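Local structure of cellulose binding protein (Clavibacter michiganensis, 4JJO) at residues His9-Gln14 against Arg32-Val37; Cys23-Val28 against Gln64-Cys69; Gly75-Ser80 against Ile95-Val100. The protein is the expansin part of a larger celA protein, a cellulose-binding, cell-wall-loosening unit of an enzyme that probably hydrolyses beta-1,4-glucosidic links in cellulose. One frame throughout, in Å; residues are numbered along the deposited sequence. Where two conformers were deposited one is given.

Contact 1. Residues His9-Gln14 against Arg32-Val37; sequences HYSLGQ and RMYVAV
Tyr34 and Tyr10 meet with CG of each set between its own backbone N and carbonyl carbon (chi1 57° and 87°); Tyr34 points at residues 9-14, and the far end of Tyr10's ring comes close to strand 34-38. Both strands belong to the double-psi beta-barrel domain that forms the N-terminal half of an expansin; here the strand that begins the barrel runs out into a turn, and the tyrosine of strand 34-38 reaches that turn. The two rings form an offset edge-to-face pair with centroids 5.8 Å apart and nearly perpendicular planes, the edge of Tyr34 turned to the face of Tyr10. Tyr10 OH comes in near the plane of the other ring, 3.6 Å from Tyr34 CE1. Further along the strand, Ala36 CB reaches Tyr10 CE2 at 4.0 Å, while on the turn side Leu12 CG lies 3.8 Å from Tyr34 CE1. The hydroxyl of Tyr34 ties the turn down: Leu12 N donates to Tyr34 OH over 2.9 Å in an almost straight bond (172°). The turn has its own brace, an ST turn in which Gly13 N donates to Ser11 OG. Beyond Gly13, the carbonyl of Gln14 is linked through a water to Arg32 NH2; the other terminal nitrogen, Arg32 NH1, is held by Pro29 O. A second water also bonds the tyrosine, 2.7 Å from Tyr34 OH in the plane of the ring and donating to Gly13 O at 2.9 Å.

Contact 2. Residues Cys23-Val28 against Gln64-Cys69; sequences CSMPAV and QVADQC
In the conformer described, one of two modelled for Met25, the end of Met25 meets the end of Gln64 tip to tip, one coming from the long loop that follows strand 3-10, the other from strand 59-69 of the double-psi beta-barrel. Gln64 leaves the strand with CG anti to its backbone N (chi1 176°) and stays extended beyond it, whereas Met25 bends at chi2 (-54°) to bring SD around. Met25 CE sits 3.2 Å from Gln64 OE1 and 3.5 Å from Val65 O, so the methyl end faces two oxygens at once; the side chain is split, which leaves these short approaches doubtful. Nearer the backbone, Met25 CG passes Ala66 CB at 4.4 Å, a loose apolar touch. The amide nitrogen of Gln64 serves a different part of the loop: Gln64 NE2 donates to a water 3.0 Å away, and that water donates to Ala27 O.

Cys23 takes the other end of the contact. Its CB points at the strand, and its SG, which forms the disulfide with Cys48, lies against the Ala66 peptide, 3.5 Å from Ala66 C. The disulfide fastens the loop to the segment before strand 51-56, while the packing lays it on strand 59-69. Next along the strand, Asp67 OD1 receives Asn22 N, a second polar hold on the same loop. On its far side the loop meets the second, C-terminal expansin domain, where Ser24 OG bonds to Tyr153 O, so these residues lie at the junction of the two domains. Between loop and strand the direct backbone link is a weak hydrogen bond, Cys23 N to Ala66 O at 3.3 Å.

Contact 3. Residues Gly75-Ser80 against Ile95-Val100; sequences GHLDLS and IPISYV
Leu77 lies over one face of the Tyr99 ring, with Leu77 CD1 4.0 Å from the ring centroid and 17° off its normal, a CH-pi contact inside the double-psi beta-barrel. The same methyl meets the tip of Ile97: Leu77 CD1 to Ile97 CD1 is 3.6 Å. Its fellow branch works at the phenol end, where Leu77 CD2 comes within 3.8 Å of Tyr99 CZ. Leucine thus spans the ring from its root to its hydroxyl, and Gly75 O closes on the ring edge, in plane, 3.7 Å from Tyr99 CE2.

Their strands, 76-80 and 95-100, run nearly at right angles (102°) with axes 8.7 Å apart at closest approach, flanking strand 3-10 and not pairing with each other. Tyr99 CG lies between its backbone N and carbonyl carbon (chi1 60°), and its CB points toward strand 76-80. Around this first layer, Leu52 and Val54 from strand 51-56 and Val35 and Val37 from strand 34-38 pack on Leu77.

The polar end is set by Glu41, on the short helix 39-42: its OE1 bonds to Tyr99 OH and its OE2 to Gly75 N, so one carboxylate holds both sides of the contact. At Gly75, where a CB would jam against the preceding carbonyl O, the backbone approaches closely, with Gly75 CA just 3.1 Å from Tyr99 OH.

In the fold
All three contacts sit in the N-terminal double-psi beta-barrel domain and reach its one six-stranded sheet. Contacts 1 and 2 have centres about 8 Å apart and alternate along the chain; strands 34-38 and 59-69 are neighbours in the sheet, joined where Val37 O meets Cys69 N. Contact 3 follows both in sequence, its centre about 12 Å from that of contact 1 and about 16 Å from that of contact 2. Strand 76-80 links it to contact 1 by pairing with strands 3-10 and 34-38. Contact 2 lies nearest the chain's centre in space, about 7 Å from it, at the junction with the C-terminal expansin domain; contact 3 lies farthest, about 18 Å out.

Contact 1. Residues His9-Gln14 against Arg32-Val37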
# COMPACT_ATOMS: atom_id res chain seq x y z
N HIS A 9 -8.38 -16.87 -7.25
CA HIS A 9 -7.30 -16.85 -6.28
C HIS A 9 -5.92 -17.07 -6.89
O HIS A 9 -5.79 -17.68 -7.95
CB HIS A 9 -7.54 -17.87 -5.17
CG HIS A 9 -7.74 -19.27 -5.67
ND1 HIS A 9 -6.69 -20.10 -6.01
CD2 HIS A 9 -8.87 -19.99 -5.87
CE1 HIS A 9 -7.16 -21.26 -6.40
NE2 HIS A 9 -8.48 -21.23 -6.33
N TYR A 10 -4.90 -16.55 -6.20
CA TYR A 10 -3.52 -16.74 -6.59
C TYR A 10 -2.66 -16.68 -5.33
O TYR A 10 -3.18 -16.52 -4.23
CB TYR A 10 -3.08 -15.66 -7.59
CG TYR A 10 -2.57 -14.39 -6.95
CD1 TYR A 10 -1.26 -13.97 -7.14
CD2 TYR A 10 -3.40 -13.61 -6.16
CE1 TYR A 10 -0.80 -12.81 -6.56
CE2 TYR A 10 -2.95 -12.45 -5.58
CZ TYR A 10 -1.64 -12.05 -5.78
OH TYR A 10 -1.18 -10.89 -5.21
N SER A 11 -1.35 -16.83 -5.49
CA SER A 11 -0.45 -16.79 -4.34
C SER A 11 0.87 -16.11 -4.65
O SER A 11 1.48 -16.34 -5.69
CB SER A 11 -0.18 -18.21 -3.84
OG SER A 11 0.37 -18.18 -2.53
N LEU A 12 1.30 -15.25 -3.73
CA LEU A 12 2.65 -14.69 -3.76
C LEU A 12 3.61 -15.63 -3.04
O LEU A 12 4.82 -15.41 -3.02
CB LEU A 12 2.67 -13.32 -3.09
CG LEU A 12 1.94 -12.20 -3.84
CD1 LEU A 12 1.95 -10.93 -3.02
CD2 LEU A 12 2.59 -11.97 -5.20
N GLY A 13 3.05 -16.69 -2.45
CA GLY A 13 3.82 -17.64 -1.68
C GLY A 13 4.47 -17.01 -0.46
O GLY A 13 3.91 -16.10 0.15
N GLN A 14 5.65 -17.51 -0.12
CA GLN A 14 6.39 -17.03 1.03
C GLN A 14 6.79 -15.57 0.85
O GLN A 14 6.80 -14.80 1.81
CB GLN A 14 7.65 -17.88 1.22
CG GLN A 14 8.46 -17.52 2.45
CD GLN A 14 9.59 -18.49 2.71
OE1 GLN A 14 9.99 -18.69 3.85
NE2 GLN A 14 10.13 -19.08 1.64
N ARG A 32 -1.80 -13.39 5.66
CA ARG A 32 -1.94 -13.89 4.29
C ARG A 32 -3.22 -13.38 3.63
O ARG A 32 -3.73 -13.99 2.70
CB ARG A 32 -1.92 -15.42 4.27
CG ARG A 32 -0.60 -16.01 4.72
CD ARG A 32 0.53 -15.31 4.01
NE ARG A 32 1.82 -15.97 4.19
CZ ARG A 32 2.92 -15.37 4.63
NH1 ARG A 32 2.92 -14.08 4.95
NH2 ARG A 32 4.05 -16.05 4.76
N MET A 33 -3.72 -12.25 4.12
CA MET A 33 -4.94 -11.66 3.57
C MET A 33 -4.57 -10.48 2.68
O MET A 33 -4.35 -9.36 3.16
CB MET A 33 -5.87 -11.22 4.69
CG MET A 33 -6.35 -12.35 5.58
SD MET A 33 -7.33 -13.58 4.68
CE MET A 33 -7.57 -14.82 5.95
N TYR A 34 -4.48 -10.74 1.39
CA TYR A 34 -4.10 -9.72 0.42
C TYR A 34 -4.82 -9.96 -0.89
O TYR A 34 -5.51 -10.96 -1.06
CB TYR A 34 -2.59 -9.72 0.21
CG TYR A 34 -2.01 -11.04 -0.24
CD1 TYR A 34 -1.91 -11.36 -1.58
CD2 TYR A 34 -1.56 -11.97 0.69
CE1 TYR A 34 -1.38 -12.57 -1.99
CE2 TYR A 34 -1.02 -13.18 0.29
CZ TYR A 34 -0.94 -13.47 -1.05
OH TYR A 34 -0.41 -14.67 -1.45
N VAL A 35 -4.65 -9.03 -1.83
CA VAL A 35 -5.40 -9.08 -3.08
C VAL A 35 -4.69 -8.33 -4.19
O VAL A 35 -3.98 -7.35 -3.94
CB VAL A 35 -6.81 -8.47 -2.89
CG1 VAL A 35 -6.70 -7.00 -2.51
CG2 VAL A 35 -7.65 -8.65 -4.14
N ALA A 36 -4.87 -8.81 -5.42
CA ALA A 36 -4.42 -8.10 -6.60
C ALA A 36 -5.65 -7.51 -7.28
O ALA A 36 -6.66 -8.20 -7.47
CB ALA A 36 -3.70 -9.03 -7.54
N VAL A 37 -5.57 -6.23 -7.64
CA VAL A 37 -6.72 -5.54 -8.21
C VAL A 37 -6.48 -5.15 -9.66
O VAL A 37 -5.34 -5.07 -10.11
CB VAL A 37 -7.06 -4.27 -7.40
CG1 VAL A 37 -7.49 -4.64 -5.99
CG2 VAL A 37 -5.88 -3.31 -7.36
O HOH W 1 1.04 -16.09 0.30
O HOH W 2 6.24 -14.78 4.25

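Contact 2. Residues Cys23-Val28 against Gln64-Cys69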
# COMPACT_ATOMS: atom_id res chain seq x y z
N CYS A 23 3.04 -3.66 -5.59
CA CYS A 23 3.14 -2.60 -4.58
C CYS A 23 4.47 -2.63 -3.82
O CYS A 23 4.75 -1.74 -3.02
CB CYS A 23 1.98 -2.70 -3.59
SG CYS A 23 0.36 -2.31 -4.28
N SER A 24 5.28 -3.65 -4.08
CA SER A 24 6.59 -3.78 -3.44
C SER A 24 6.54 -3.72 -1.91
O SER A 24 7.32 -3.01 -1.28
CB SER A 24 7.54 -2.70 -3.96
OG SER A 24 7.58 -2.69 -5.37
N MET A 25 5.61 -4.47 -1.33
CA MET A 25 5.49 -4.53 0.12
C MET A 25 6.73 -5.19 0.72
O MET A 25 7.29 -6.12 0.14
CB MET A 25 4.24 -5.31 0.52
CG MET A 25 2.93 -4.67 0.07
SD MET A 25 2.76 -2.96 0.61
CE MET A 25 1.04 -2.65 0.20
N PRO A 26 7.17 -4.70 1.89
CA PRO A 26 8.34 -5.30 2.55
C PRO A 26 8.13 -6.79 2.82
O PRO A 26 9.08 -7.57 2.82
CB PRO A 26 8.44 -4.53 3.87
CG PRO A 26 7.73 -3.26 3.64
CD PRO A 26 6.65 -3.55 2.65
N ALA A 27 6.88 -7.18 3.06
CA ALA A 27 6.56 -8.56 3.38
C ALA A 27 5.14 -8.90 2.94
O ALA A 27 4.26 -8.04 2.93
CB ALA A 27 6.70 -8.80 4.86
N VAL A 28 4.92 -10.16 2.59
CA VAL A 28 3.57 -10.68 2.45
C VAL A 28 2.94 -10.58 3.83
O VAL A 28 3.57 -10.96 4.82
CB VAL A 28 3.58 -12.15 1.99
CG1 VAL A 28 2.18 -12.73 2.08
CG2 VAL A 28 4.13 -12.27 0.58
N GLN A 64 -5.49 -6.64 2.25
CA GLN A 64 -4.62 -5.52 1.89
C GLN A 64 -4.37 -5.54 0.39
O GLN A 64 -4.00 -6.58 -0.17
CB GLN A 64 -3.29 -5.62 2.64
CG GLN A 64 -2.28 -4.54 2.25
CD GLN A 64 -0.98 -4.61 3.03
OE1 GLN A 64 -0.15 -3.69 2.95
NE2 GLN A 64 -0.78 -5.68 3.79
N VAL A 65 -4.56 -4.40 -0.26
CA VAL A 65 -4.25 -4.29 -1.68
C VAL A 65 -2.73 -4.30 -1.83
O VAL A 65 -2.04 -3.41 -1.33
CB VAL A 65 -4.83 -3.01 -2.30
CG1 VAL A 65 -4.29 -2.82 -3.71
CG2 VAL A 65 -6.35 -3.06 -2.30
N ALA A 66 -2.21 -5.31 -2.51
CA ALA A 66 -0.78 -5.56 -2.54
C ALA A 66 -0.22 -5.74 -3.94
O ALA A 66 0.99 -5.81 -4.12
CB ALA A 66 -0.47 -6.80 -1.72
N ASP A 67 -1.10 -5.80 -4.94
CA ASP A 67 -0.67 -6.26 -6.26
C ASP A 67 -1.61 -5.77 -7.36
O ASP A 67 -2.71 -5.30 -7.08
CB ASP A 67 -0.63 -7.79 -6.27
CG ASP A 67 0.40 -8.34 -7.23
OD1 ASP A 67 0.97 -7.57 -8.03
OD2 ASP A 67 0.65 -9.57 -7.18
N GLN A 68 -1.17 -5.91 -8.61
CA GLN A 68 -1.99 -5.57 -9.76
C GLN A 68 -2.33 -6.82 -10.57
O GLN A 68 -1.45 -7.62 -10.91
CB GLN A 68 -1.26 -4.57 -10.67
CG GLN A 68 -1.95 -4.33 -12.01
CD GLN A 68 -1.38 -3.16 -12.79
OE1 GLN A 68 -2.00 -2.68 -13.74
NE2 GLN A 68 -0.20 -2.70 -12.40
N CYS A 69 -3.62 -6.99 -10.86
CA CYS A 69 -4.08 -8.07 -11.73
C CYS A 69 -4.36 -7.50 -13.11
O CYS A 69 -5.43 -6.97 -13.37
CB CYS A 69 -5.35 -8.70 -11.16
SG CYS A 69 -6.03 -10.05 -12.17
O HOH W 3 2.08 -6.46 4.07

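Contact 3. Residues Gly75-Ser80 against Ile95-Val100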
# COMPACT_ATOMS: atom_id res chain seq x y z
N GLY A 75 -13.97 -4.99 -10.82
CA GLY A 75 -14.91 -5.84 -10.10
C GLY A 75 -14.38 -7.25 -9.89
O GLY A 75 -14.93 -8.02 -9.11
N HIS A 76 -13.30 -7.59 -10.58
CA HIS A 76 -12.71 -8.92 -10.48
C HIS A 76 -11.43 -8.88 -9.64
O HIS A 76 -10.40 -8.38 -10.09
CB HIS A 76 -12.41 -9.47 -11.88
CG HIS A 76 -11.69 -10.78 -11.87
ND1 HIS A 76 -11.32 -11.43 -13.04
CD2 HIS A 76 -11.26 -11.57 -10.86
CE1 HIS A 76 -10.71 -12.56 -12.73
NE2 HIS A 76 -10.65 -12.67 -11.42
N LEU A 77 -11.52 -9.42 -8.43
CA LEU A 77 -10.37 -9.47 -7.53
C LEU A 77 -9.63 -10.79 -7.67
O LEU A 77 -10.23 -11.84 -7.88
CB LEU A 77 -10.82 -9.32 -6.08
CG LEU A 77 -11.52 -8.03 -5.63
CD1 LEU A 77 -11.82 -8.13 -4.14
CD2 LEU A 77 -10.67 -6.81 -5.92
N ASP A 78 -8.31 -10.72 -7.55
CA ASP A 78 -7.49 -11.92 -7.45
C ASP A 78 -7.04 -12.05 -6.00
O ASP A 78 -6.08 -11.42 -5.58
CB ASP A 78 -6.28 -11.82 -8.39
CG ASP A 78 -5.90 -13.16 -9.00
OD1 ASP A 78 -6.64 -14.15 -8.80
OD2 ASP A 78 -4.85 -13.23 -9.68
N LEU A 79 -7.77 -12.86 -5.24
CA LEU A 79 -7.55 -12.97 -3.80
C LEU A 79 -6.42 -13.93 -3.49
O LEU A 79 -6.14 -14.85 -4.25
CB LEU A 79 -8.82 -13.46 -3.11
CG LEU A 79 -10.02 -12.53 -3.09
CD1 LEU A 79 -11.23 -13.26 -2.54
CD2 LEU A 79 -9.73 -11.29 -2.26
N SER A 80 -5.77 -13.71 -2.35
CA SER A 80 -4.85 -14.70 -1.81
C SER A 80 -5.64 -15.98 -1.60
O SER A 80 -6.85 -15.94 -1.35
CB SER A 80 -4.28 -14.23 -0.47
OG SER A 80 -5.30 -14.03 0.48
N ILE A 95 -15.81 -17.23 -7.33
CA ILE A 95 -16.96 -16.94 -6.48
C ILE A 95 -17.46 -15.53 -6.70
O ILE A 95 -16.68 -14.63 -6.99
CB ILE A 95 -16.61 -17.10 -4.98
CG1 ILE A 95 -15.36 -16.29 -4.65
CG2 ILE A 95 -16.42 -18.56 -4.64
CD1 ILE A 95 -15.06 -16.20 -3.17
N PRO A 96 -18.78 -15.32 -6.56
CA PRO A 96 -19.31 -13.96 -6.62
C PRO A 96 -19.03 -13.22 -5.33
O PRO A 96 -19.09 -13.81 -4.25
CB PRO A 96 -20.82 -14.19 -6.81
CG PRO A 96 -21.08 -15.50 -6.18
CD PRO A 96 -19.82 -16.32 -6.29
N ILE A 97 -18.71 -11.94 -5.44
CA ILE A 97 -18.37 -11.13 -4.28
C ILE A 97 -18.93 -9.73 -4.42
O ILE A 97 -19.33 -9.31 -5.51
CB ILE A 97 -16.84 -11.01 -4.10
CG1 ILE A 97 -16.22 -10.34 -5.33
CG2 ILE A 97 -16.21 -12.37 -3.87
CD1 ILE A 97 -14.83 -9.82 -5.11
N SER A 98 -18.97 -9.01 -3.30
CA SER A 98 -19.15 -7.57 -3.32
C SER A 98 -18.06 -6.99 -2.42
O SER A 98 -17.63 -7.64 -1.47
CB SER A 98 -20.53 -7.18 -2.81
OG SER A 98 -20.62 -7.36 -1.41
N TYR A 99 -17.60 -5.78 -2.71
CA TYR A 99 -16.56 -5.19 -1.87
C TYR A 99 -16.57 -3.67 -1.81
O TYR A 99 -17.09 -2.99 -2.69
CB TYR A 99 -15.17 -5.69 -2.26
CG TYR A 99 -14.74 -5.39 -3.69
CD1 TYR A 99 -13.96 -4.28 -3.97
CD2 TYR A 99 -15.09 -6.24 -4.73
CE1 TYR A 99 -13.56 -4.01 -5.27
CE2 TYR A 99 -14.69 -5.97 -6.03
CZ TYR A 99 -13.92 -4.86 -6.29
OH TYR A 99 -13.52 -4.58 -7.58
N VAL A 100 -15.98 -3.17 -0.74
CA VAL A 100 -15.80 -1.74 -0.53
C VAL A 100 -14.36 -1.49 -0.10
O VAL A 100 -13.72 -2.37 0.48
CB VAL A 100 -16.72 -1.20 0.58
CG1 VAL A 100 -18.17 -1.23 0.14
CG2 VAL A 100 -16.52 -2.00 1.87